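PDB 7BGL: YecR from Salmonella typhimurium, which is a small YecR-like lipoprotein of no established function, found in this assembly in contact with chains of other proteins and probably membrane-anchored through a lipid. Local coordinates for residues Cys79-Tyr82 with Cys87-Thr90. Numbering follows the deposited sequence.
Sequences CSIY and CLNT
C79 and C87 are joined by a disulfide that staples the turn end of a beta hairpin, where strand 76-82 meets the start of strand 87-97. Strand 76-82 is the outermost of the chain's antiparallel sheet at this side; strand 87-97 lies between it and strand 33-41, to which T90 is tied by backbone hydrogen bonding with Q40. The pairing is regular at one end: C79 and T90 form an antiparallel non-hydrogen-bonded pair with CA atoms 4.2 Å apart. One residue on, S80 N donates to N89 O at 3.1 Å, a nearly straight bond (162° at the hydrogen) whose donor stands above the carbonyl plane. The same oxygen lies 3.5 Å from C79 CA, a CA-H...O contact. Toward the turn the chain bends a corner at L88, and L88 N makes a weak bond of 3.3 Å to I81 O. I81 and N89 lie on the face opposite the disulfide; I81 CG2 meets CD1 of L88 at the corner (3.6 Å), and I81 CG1 passes N89 CB at 3.9 Å. Residues of another protein in the assembly pack on I81 and L88, so this hairpin end also contributes to an interface. In the disulfide both sulfurs lie anti to their backbone N, and C79 SG is 2.0 Å from C87 SG. Its positive chi3 makes the bridge right-handed, and at 124° the torsion is opened beyond the roughly right-angled twist usual for a disulfide.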
loop_
_atom_site.group_PDB
_atom_site.type_symbol
_atom_site.label_atom_id
_atom_site.label_comp_id
_atom_site.label_asym_id
_atom_site.label_seq_id
_atom_site.Cartn_x
_atom_site.Cartn_y
_atom_site.Cartn_z
ATOM N N CYS C 79 -58.820 -67.537 -36.452
ATOM C CA CYS C 79 -58.575 -67.790 -37.865
ATOM C C CYS C 79 -57.336 -68.658 -38.046
ATOM O O CYS C 79 -56.309 -68.452 -37.394
ATOM C CB CYS C 79 -58.409 -66.470 -38.618
ATOM S SG CYS C 79 -58.686 -66.588 -40.401
ATOM N N SER C 80 -57.438 -69.639 -38.946
ATOM C CA SER C 80 -56.335 -70.543 -39.234
ATOM C C SER C 80 -55.731 -70.350 -40.617
ATOM O O SER C 80 -54.586 -70.757 -40.832
ATOM C CB SER C 80 -56.790 -72.003 -39.093
ATOM O OG SER C 80 -57.867 -72.289 -39.966
ATOM N N ILE C 81 -56.464 -69.748 -41.550
ATOM C CA ILE C 81 -55.973 -69.477 -42.896
ATOM C C ILE C 81 -56.169 -67.996 -43.183
ATOM O O ILE C 81 -57.263 -67.460 -42.976
ATOM C CB ILE C 81 -56.692 -70.332 -43.955
ATOM C CG1 ILE C 81 -56.548 -71.819 -43.628
ATOM C CG2 ILE C 81 -56.140 -70.035 -45.340
ATOM C CD1 ILE C 81 -55.147 -72.350 -43.820
ATOM N N TYR C 82 -55.115 -67.339 -43.658
ATOM C CA TYR C 82 -55.144 -65.914 -43.957
ATOM C C TYR C 82 -54.901 -65.702 -45.443
ATOM O O TYR C 82 -53.950 -66.256 -46.006
ATOM C CB TYR C 82 -54.097 -65.157 -43.136
ATOM C CG TYR C 82 -54.622 -64.618 -41.826
ATOM C CD1 TYR C 82 -55.213 -65.459 -40.894
ATOM C CD2 TYR C 82 -54.530 -63.266 -41.521
ATOM C CE1 TYR C 82 -55.695 -64.972 -39.695
ATOM C CE2 TYR C 82 -55.010 -62.769 -40.324
ATOM C CZ TYR C 82 -55.592 -63.627 -39.416
ATOM O OH TYR C 82 -56.072 -63.138 -38.223
ATOM N N CYS C 87 -60.399 -64.005 -43.987
ATOM C CA CYS C 87 -60.240 -65.179 -43.123
ATOM C C CYS C 87 -60.898 -66.356 -43.841
ATOM O O CYS C 87 -62.108 -66.570 -43.728
ATOM C CB CYS C 87 -60.845 -64.942 -41.746
ATOM S SG CYS C 87 -60.690 -66.340 -40.611
ATOM N N LEU C 88 -60.090 -67.116 -44.583
ATOM C CA LEU C 88 -60.631 -68.226 -45.362
ATOM C C LEU C 88 -61.258 -69.284 -44.462
ATOM O O LEU C 88 -62.343 -69.797 -44.759
ATOM C CB LEU C 88 -59.532 -68.840 -46.229
ATOM C CG LEU C 88 -58.872 -67.902 -47.241
ATOM C CD1 LEU C 88 -57.893 -68.663 -48.121
ATOM C CD2 LEU C 88 -59.923 -67.198 -48.084
ATOM N N ASN C 89 -60.592 -69.625 -43.362
ATOM C CA ASN C 89 -61.077 -70.639 -42.439
ATOM C C ASN C 89 -60.959 -70.136 -41.008
ATOM O O ASN C 89 -60.041 -69.384 -40.670
ATOM C CB ASN C 89 -60.301 -71.955 -42.591
ATOM C CG ASN C 89 -60.831 -73.051 -41.688
ATOM O OD1 ASN C 89 -62.012 -73.393 -41.736
ATOM N ND2 ASN C 89 -59.957 -73.606 -40.857
ATOM N N THR C 90 -61.902 -70.561 -40.169
ATOM C CA THR C 90 -61.909 -70.212 -38.756
ATOM C C THR C 90 -61.997 -71.485 -37.929
ATOM O O THR C 90 -62.839 -72.346 -38.197
ATOM C CB THR C 90 -63.078 -69.281 -38.415
ATOM O OG1 THR C 90 -62.967 -68.074 -39.178
ATOM C CG2 THR C 90 -63.072 -68.942 -36.934
#